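PDB 1M7S: catalase from Pseudomonas syringae, which breaks down hydrogen peroxide into water and oxygen with a heme cofactor, protecting the cell from the toxic effects of the peroxide. Local coordinates for residues Asp31-Leu34 against Leu35-Gln39; Leu442-Ser445 against Lys446-Leu450; Lys145-Pro148 against Arg149-Leu152; Asp160-Ser163 against His164-Glu167. All blocks are in the same frame, centred on the assembly; numbering follows the deposited sequence.

Contact 1. Residues Asp31-Leu34 against Leu35-Gln39; sequences DVQL and LQKLQ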
# COMPACT_ATOMS: atom_id res chain seq x y z
N ASP A 31 25.48 -3.24 -8.16
CA ASP A 31 25.60 -4.32 -7.20
C ASP A 31 24.17 -4.77 -6.86
O ASP A 31 23.59 -4.41 -5.82
CB ASP A 31 26.30 -3.86 -5.92
CG ASP A 31 26.64 -5.07 -5.07
OD1 ASP A 31 27.58 -4.94 -4.27
OD2 ASP A 31 25.96 -6.14 -5.18
N VAL A 32 23.65 -5.71 -7.64
CA VAL A 32 22.29 -6.19 -7.46
C VAL A 32 22.08 -6.94 -6.15
O VAL A 32 20.93 -6.89 -5.65
CB VAL A 32 21.82 -7.01 -8.68
CG1 VAL A 32 21.93 -6.14 -9.94
CG2 VAL A 32 22.62 -8.26 -8.91
N GLN A 33 23.11 -7.59 -5.59
CA GLN A 33 22.92 -8.26 -4.30
C GLN A 33 22.75 -7.20 -3.22
O GLN A 33 21.84 -7.32 -2.35
CB GLN A 33 24.03 -9.24 -3.95
CG GLN A 33 24.14 -9.68 -2.47
CD GLN A 33 23.06 -10.68 -2.10
OE1 GLN A 33 22.06 -10.77 -2.84
NE2 GLN A 33 23.16 -11.41 -1.00
N LEU A 34 23.64 -6.20 -3.20
CA LEU A 34 23.43 -5.15 -2.18
C LEU A 34 22.02 -4.57 -2.27
O LEU A 34 21.30 -4.42 -1.25
CB LEU A 34 24.49 -4.05 -2.37
CG LEU A 34 24.34 -2.79 -1.53
CD1 LEU A 34 24.55 -3.13 -0.04
CD2 LEU A 34 25.38 -1.78 -1.99
N LEU A 35 21.58 -4.14 -3.45
CA LEU A 35 20.31 -3.47 -3.66
C LEU A 35 19.13 -4.37 -3.34
O LEU A 35 18.20 -3.91 -2.64
CB LEU A 35 20.11 -2.99 -5.13
CG LEU A 35 20.70 -1.64 -5.57
CD1 LEU A 35 19.88 -0.48 -5.02
CD2 LEU A 35 22.12 -1.43 -5.10
N GLN A 36 19.19 -5.67 -3.70
CA GLN A 36 18.05 -6.51 -3.35
C GLN A 36 17.91 -6.70 -1.85
O GLN A 36 16.80 -6.70 -1.33
CB GLN A 36 18.18 -7.90 -4.01
CG GLN A 36 16.86 -8.70 -3.80
CD GLN A 36 16.91 -9.92 -4.73
OE1 GLN A 36 17.56 -10.91 -4.37
NE2 GLN A 36 16.23 -9.80 -5.87
N LYS A 37 19.02 -7.01 -1.15
CA LYS A 37 18.98 -7.23 0.27
C LYS A 37 18.48 -5.96 0.96
O LYS A 37 17.67 -6.14 1.86
CB LYS A 37 20.35 -7.51 0.93
CG LYS A 37 21.02 -8.77 0.48
CD LYS A 37 22.41 -8.87 1.09
CE LYS A 37 22.40 -9.17 2.59
NZ LYS A 37 23.82 -9.51 2.99
N LEU A 38 18.93 -4.79 0.51
CA LEU A 38 18.46 -3.56 1.19
C LEU A 38 16.98 -3.31 0.87
O LEU A 38 16.24 -3.01 1.80
CB LEU A 38 19.36 -2.38 0.85
CG LEU A 38 20.78 -2.38 1.45
CD1 LEU A 38 21.52 -1.12 0.99
CD2 LEU A 38 20.66 -2.42 2.98
N GLN A 39 16.54 -3.51 -0.37
CA GLN A 39 15.12 -3.24 -0.66
C GLN A 39 14.21 -4.18 0.08
O GLN A 39 13.10 -3.82 0.51
CB GLN A 39 14.91 -3.25 -2.18
CG GLN A 39 15.51 -2.00 -2.81
CD GLN A 39 14.88 -1.64 -4.16
OE1 GLN A 39 15.07 -2.34 -5.18
NE2 GLN A 39 14.18 -0.50 -4.20
O HOH W 1 19.15 -10.90 -2.17
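Leu35 N donates to Asp31 O at 3.1 Å, the first i-to-i+4 bond of helix 32-41 in the N-terminal arm of the catalase, and Asp31 is the N-cap of this helix. The cap uses both ends of the residue: its carbonyl opens the helical ladder, while its carboxylate OD2 takes Leu34 N at 3.1 Å, almost straight at 178° but from above the carboxylate plane. OD2 also accepts from Tyr392 OH of the third subunit, and OD1 is held by Gln19 N, so both buried oxygens have partners. The ladder continues as Gln36 N meets Val32 O, Lys37 N meets Gln33 O and Leu38 N meets Leu34 O. One turn apart, the amide of Gln33 lies against the aliphatic part of Lys37, with Gln33 NE2 3.4 Å from Lys37 CD; a bend at chi2 (75°) folds the glutamine back over it. Gln33 NE2 and Lys37 NZ both donate to Asn15 OD1, and NZ goes on to Ile135 O and a salt bridge with Asp139, both of the second subunit. A water bridges Gln33 OE1 and Gln36 OE1, 2.7 Å from the latter; OE1 of Gln36 also takes Asp7 N. On the apolar flank, Leu38 touches a bound heme and crosses Leu34, their CD1 methyls 3.8 Å apart.

Contact 2. Residues Leu442-Ser445 against Lys446-Leu450; sequences LTES and KNIML. Unlike the reference sequence in segment 442-445: Leu442 (reference His).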
# COMPACT_ATOMS: atom_id res chain seq x y z
N LEU A 442 -9.51 16.28 35.68
CA LEU A 442 -10.21 17.54 35.89
C LEU A 442 -11.31 17.30 36.94
O LEU A 442 -11.99 16.27 36.94
CB LEU A 442 -10.81 18.03 34.57
CG LEU A 442 -12.02 17.14 34.17
CD1 LEU A 442 -13.29 17.89 34.46
CD2 LEU A 442 -12.06 16.55 32.79
N THR A 443 -11.45 18.26 37.86
CA THR A 443 -12.36 18.08 38.98
C THR A 443 -13.78 17.67 38.59
O THR A 443 -14.31 16.79 39.29
CB THR A 443 -12.53 19.43 39.76
OG1 THR A 443 -11.19 19.78 40.11
CG2 THR A 443 -13.44 19.26 40.95
N GLU A 444 -14.37 18.31 37.60
CA GLU A 444 -15.73 17.94 37.24
C GLU A 444 -15.81 16.47 36.81
O GLU A 444 -16.69 15.75 37.30
CB GLU A 444 -16.26 18.87 36.15
CG GLU A 444 -17.74 18.79 35.88
CD GLU A 444 -18.20 19.80 34.83
OE1 GLU A 444 -18.14 21.03 35.11
OE2 GLU A 444 -18.62 19.38 33.71
N SER A 445 -14.94 16.00 35.92
CA SER A 445 -15.01 14.59 35.51
C SER A 445 -14.70 13.65 36.66
O SER A 445 -15.30 12.58 36.74
CB SER A 445 -13.97 14.26 34.41
OG SER A 445 -14.36 14.98 33.26
N LYS A 446 -13.76 14.04 37.51
CA LYS A 446 -13.34 13.22 38.64
C LYS A 446 -14.51 13.01 39.60
O LYS A 446 -14.77 11.86 39.96
CB LYS A 446 -12.18 13.85 39.40
CG LYS A 446 -11.73 13.11 40.65
CD LYS A 446 -10.79 13.90 41.54
CE LYS A 446 -9.50 14.33 40.86
NZ LYS A 446 -8.58 15.05 41.80
N ASN A 447 -15.26 14.06 40.00
CA ASN A 447 -16.36 13.80 40.93
C ASN A 447 -17.48 13.03 40.25
O ASN A 447 -18.15 12.31 40.98
CB ASN A 447 -16.89 15.09 41.55
CG ASN A 447 -15.85 15.65 42.52
OD1 ASN A 447 -15.20 14.93 43.25
ND2 ASN A 447 -15.70 16.97 42.48
N ILE A 448 -17.62 13.17 38.93
CA ILE A 448 -18.69 12.40 38.25
C ILE A 448 -18.31 10.92 38.23
O ILE A 448 -19.13 10.03 38.47
CB ILE A 448 -18.93 12.94 36.86
CG1 ILE A 448 -19.74 14.27 36.95
CG2 ILE A 448 -19.70 11.90 36.00
CD1 ILE A 448 -19.75 14.87 35.52
N MET A 449 -17.06 10.63 37.89
CA MET A 449 -16.55 9.26 37.94
C MET A 449 -16.76 8.67 39.33
O MET A 449 -17.16 7.49 39.41
CB MET A 449 -15.06 9.22 37.62
CG MET A 449 -14.73 9.30 36.12
SD MET A 449 -15.56 8.16 35.00
CE MET A 449 -15.23 6.58 35.78
N LEU A 450 -16.41 9.42 40.37
CA LEU A 450 -16.58 8.94 41.75
C LEU A 450 -18.02 8.64 42.09
O LEU A 450 -18.35 7.68 42.81
CB LEU A 450 -15.99 10.02 42.69
CG LEU A 450 -14.45 10.05 42.68
CD1 LEU A 450 -13.94 11.21 43.55
CD2 LEU A 450 -13.79 8.74 43.11
O HOH W 2 -10.06 17.55 42.30
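Ile448 rides over the carbonyl of Glu444 one turn earlier, and its straight branch can be followed outward. CB is 3.6 Å from Glu444 O and equally far from Ser445 O; CG1, set beside the backbone N (chi1 -76°), comes to 3.4 Å from Glu444 O. From there the branch runs extended to CD1, which still skims Glu444 O at 3.6 Å and ends near Glu444 CG. Beyond the segments, Ile448 packs on Leu478 and on Arg380 of the fourth subunit, the same arginine that forms a salt bridge with Glu444 OE2. All this happens in the first turns of helix 443-456 of the C-terminal helical domain, where Leu442 sits at the N-cap and its carbonyl accepts from Lys446 N at 2.9 Å. Asn447 N to Thr443 O, Ile448 N to Glu444 O and Met449 N to Ser445 O carry the same spacing forward. Thr443 and Asn447 run alongside each other in the same direction, with Thr443 CG2 3.6 Å from Asn447 ND2, while Asn447 OD1 accepts from Asp471 N. Lys446 bends at chi3 (-60°), and its ammonium donates to Ala439 O, Ala468 O and a water; a weak bond links that water to Thr443 OG1. Met449 CG passes 3.4 Å from Ser445 O, and the rest of its chain leads off towards Phe159 and Phe162.

Contact 3. Residues Lys145-Pro148 against Arg149-Leu152; sequences KPDP and RTNL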
# COMPACT_ATOMS: atom_id res chain seq x y z
N LYS A 145 -5.70 5.31 24.73
CA LYS A 145 -4.34 5.27 24.22
C LYS A 145 -3.52 6.45 24.78
O LYS A 145 -4.14 7.39 25.27
CB LYS A 145 -4.41 5.48 22.70
CG LYS A 145 -4.93 4.30 21.86
CD LYS A 145 -3.75 3.40 21.52
CE LYS A 145 -4.33 2.29 20.60
NZ LYS A 145 -3.19 1.41 20.25
N PRO A 146 -2.22 6.44 24.63
CA PRO A 146 -1.34 7.52 25.03
C PRO A 146 -1.78 8.82 24.39
O PRO A 146 -2.39 8.90 23.32
CB PRO A 146 0.08 7.13 24.52
CG PRO A 146 -0.05 5.62 24.48
CD PRO A 146 -1.49 5.25 24.15
N ASP A 147 -1.47 9.92 25.06
CA ASP A 147 -1.86 11.28 24.56
C ASP A 147 -1.28 11.46 23.16
O ASP A 147 -0.10 11.20 22.94
CB ASP A 147 -1.17 12.23 25.53
CG ASP A 147 -1.64 13.68 25.42
OD1 ASP A 147 -1.63 14.23 24.30
OD2 ASP A 147 -1.97 14.23 26.49
N PRO A 148 -2.04 12.00 22.24
CA PRO A 148 -1.65 12.19 20.84
C PRO A 148 -0.56 13.24 20.67
O PRO A 148 0.07 13.32 19.60
CB PRO A 148 -2.90 12.61 20.04
CG PRO A 148 -3.83 13.02 21.17
CD PRO A 148 -3.46 12.26 22.41
N ARG A 149 -0.42 14.11 21.67
CA ARG A 149 0.62 15.13 21.58
C ARG A 149 1.96 14.56 22.00
O ARG A 149 2.98 15.08 21.55
CB ARG A 149 0.29 16.25 22.64
CG ARG A 149 -0.99 16.99 22.30
CD ARG A 149 -1.52 17.86 23.45
NE ARG A 149 -2.07 17.07 24.56
CZ ARG A 149 -2.77 17.58 25.57
NH1 ARG A 149 -2.97 18.92 25.65
NH2 ARG A 149 -3.26 16.76 26.49
N THR A 150 2.03 13.55 22.86
CA THR A 150 3.32 13.13 23.41
C THR A 150 3.70 11.65 23.36
O THR A 150 4.80 11.28 23.74
CB THR A 150 3.38 13.47 24.94
OG1 THR A 150 2.34 12.76 25.63
CG2 THR A 150 3.29 14.97 25.21
N ASN A 151 2.75 10.81 23.03
CA ASN A 151 2.96 9.35 23.12
C ASN A 151 3.19 8.93 24.55
O ASN A 151 3.81 7.86 24.79
CB ASN A 151 4.06 8.90 22.14
CG ASN A 151 4.06 7.43 21.83
OD1 ASN A 151 2.99 6.87 21.66
ND2 ASN A 151 5.27 6.80 21.75
N LEU A 152 2.70 9.61 25.59
CA LEU A 152 2.83 9.20 26.97
C LEU A 152 1.42 8.96 27.53
O LEU A 152 0.46 9.60 27.10
CB LEU A 152 3.48 10.31 27.85
CG LEU A 152 4.96 10.57 27.52
CD1 LEU A 152 5.36 11.89 28.13
CD2 LEU A 152 5.78 9.37 27.98
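Asp147 swings its carboxylate opposite its own backbone N (chi1 -168°), and Arg149, bent at chi3 (-72°), folds its guanidinium back to meet it. The grip is side-on: Arg149 NE reaches Asp147 OD1 at 2.9 Å and Arg149 NH2 reaches Asp147 OD2 at 2.8 Å, each through the syn lone pair of its oxygen. The two planes are nearly coplanar, 26° apart. Arg149 N adds a third bond, to the anti lone pair of Asp147 OD1 at 2.9 Å, so a single oxygen ties together the backbone and side chain of the arginine. Asn154 ND2 is a further partner of Asp147 OD2.

The carbonyl of Asp147 is also shared, taking Asn151 N at 2.9 Å and, from above its plane, Thr150 N at 3.2 Å. Closing the loop from its far end, Asp147 N donates to Leu152 O at 2.8 Å. Thr150 OG1 accepts from Leu152 N in an ST turn, while Pro146 CB rests 3.6 Å from Asn151 C. This compact turn connects helix 137-144 to helix 155-163 and faces other chains: His97 of the second subunit bonds to Asn151 OD1, and Gly373 of the fourth packs on Asp147 and Pro148. With its charge met by the paired guanidinium and by two further N-H donors, the buried carboxylate of Asp147 probably remains ionised.

Contact 4. Residues Asp160-Ser163 against His164-Glu167; sequences DFFS and HVPE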
# COMPACT_ATOMS: atom_id res chain seq x y z
N ASP A 160 -12.07 11.93 31.31
CA ASP A 160 -12.92 12.95 30.68
C ASP A 160 -13.94 12.19 29.83
O ASP A 160 -15.18 12.35 29.96
CB ASP A 160 -12.02 13.84 29.81
CG ASP A 160 -12.74 14.81 28.90
OD1 ASP A 160 -13.88 15.16 29.25
OD2 ASP A 160 -12.17 15.23 27.87
N PHE A 161 -13.50 11.20 29.04
CA PHE A 161 -14.43 10.40 28.21
C PHE A 161 -15.41 9.61 29.05
O PHE A 161 -16.65 9.76 28.93
CB PHE A 161 -13.62 9.43 27.31
CG PHE A 161 -14.45 8.51 26.45
CD1 PHE A 161 -15.20 8.91 25.37
CD2 PHE A 161 -14.50 7.18 26.83
CE1 PHE A 161 -15.96 8.01 24.62
CE2 PHE A 161 -15.25 6.27 26.10
CZ PHE A 161 -15.96 6.68 25.00
N PHE A 162 -14.88 8.80 29.97
CA PHE A 162 -15.71 7.88 30.75
C PHE A 162 -16.63 8.55 31.77
O PHE A 162 -17.66 7.97 32.13
CB PHE A 162 -14.86 6.81 31.45
CG PHE A 162 -14.35 5.75 30.51
CD1 PHE A 162 -13.01 5.41 30.43
CD2 PHE A 162 -15.26 5.04 29.74
CE1 PHE A 162 -12.57 4.37 29.58
CE2 PHE A 162 -14.83 4.03 28.89
CZ PHE A 162 -13.51 3.70 28.82
N SER A 163 -16.38 9.82 32.12
CA SER A 163 -17.34 10.61 32.89
C SER A 163 -18.66 10.80 32.15
O SER A 163 -19.70 10.99 32.80
CB SER A 163 -16.75 11.98 33.28
OG SER A 163 -16.66 12.87 32.19
N HIS A 164 -18.75 10.64 30.82
CA HIS A 164 -20.00 10.64 30.08
C HIS A 164 -20.53 9.23 29.83
O HIS A 164 -21.49 9.03 29.09
CB HIS A 164 -19.76 11.27 28.68
CG HIS A 164 -19.12 12.63 28.74
ND1 HIS A 164 -17.76 12.75 28.94
CD2 HIS A 164 -19.63 13.89 28.66
CE1 HIS A 164 -17.43 14.04 28.99
NE2 HIS A 164 -18.55 14.73 28.81
N VAL A 165 -19.86 8.20 30.38
CA VAL A 165 -20.16 6.79 30.08
C VAL A 165 -20.31 5.94 31.33
O VAL A 165 -19.49 5.12 31.73
CB VAL A 165 -19.00 6.24 29.21
CG1 VAL A 165 -19.34 4.82 28.68
CG2 VAL A 165 -18.68 7.10 27.99
N PRO A 166 -21.44 6.05 32.02
CA PRO A 166 -21.78 5.35 33.24
C PRO A 166 -21.84 3.82 33.02
O PRO A 166 -21.53 3.05 33.96
CB PRO A 166 -23.18 5.89 33.71
CG PRO A 166 -23.72 6.51 32.45
CD PRO A 166 -22.54 6.92 31.57
N GLU A 167 -22.07 3.40 31.78
CA GLU A 167 -22.04 1.98 31.45
C GLU A 167 -20.65 1.35 31.54
O GLU A 167 -20.53 0.11 31.64
CB GLU A 167 -22.71 1.71 30.11
CG GLU A 167 -21.94 2.31 28.92
CD GLU A 167 -22.52 3.69 28.54
OE1 GLU A 167 -22.54 3.93 27.30
OE2 GLU A 167 -22.86 4.51 29.46
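His164 turns back over the C-terminal end of helix 155-163, where its ring and backbone take up carbonyls of the last turn. With CG beside the backbone N (chi1 -54°), the imidazole brings ND1 to Phe161 O at 3.2 Å, the acceptor lying in the ring plane; His164 N reaches this oxygen from the same face of its carbonyl, at 3.0 Å. A weak, sharply bent bond from ND1 goes to Asp160 O. Ser163 OG, in the cramped place between its N and carbonyl carbon (chi1 73°), donates to the same Asp160 O at 2.7 Å and is itself a partner of Arg380 of the fourth subunit. The Asp160 carboxylate is directed to that subunit too, where Tyr376, Ser379 and Arg380 bind it.

Val165 N donates to Phe162 O at 2.8 Å, and its side chain is wedged against two phenyl groups. Its CB meets the edge of the Phe162 ring at CD2, whereas the other phenyl, of Phe161, is turned face-on. Both phenylalanines pack on helix 137-144. In a CH-pi contact, Val165 CG2 sits 4.2 Å from the Phe161 ring centroid, 18° off the ring normal.

How the contacts relate
From the N terminus, contact 1 starts helix 32-41 in the arm that lies among the other subunits, its nearest atoms about 25 Å from those of contact 3. Contact 3 then closes the loop between helices 137-144 and 155-163, and contact 4 ends the second of these helices. Much later in the chain, contact 2 begins helix 443-456. The four follow in series, neither nested nor crossed. Contacts 2 and 4 alone touch: Met449 SD packs against Ser163 N at 3.4 Å, joining the C-terminal helices to helix 155-163. Arg380 of the fourth subunit reaches both, binding this helical region into the tetramer.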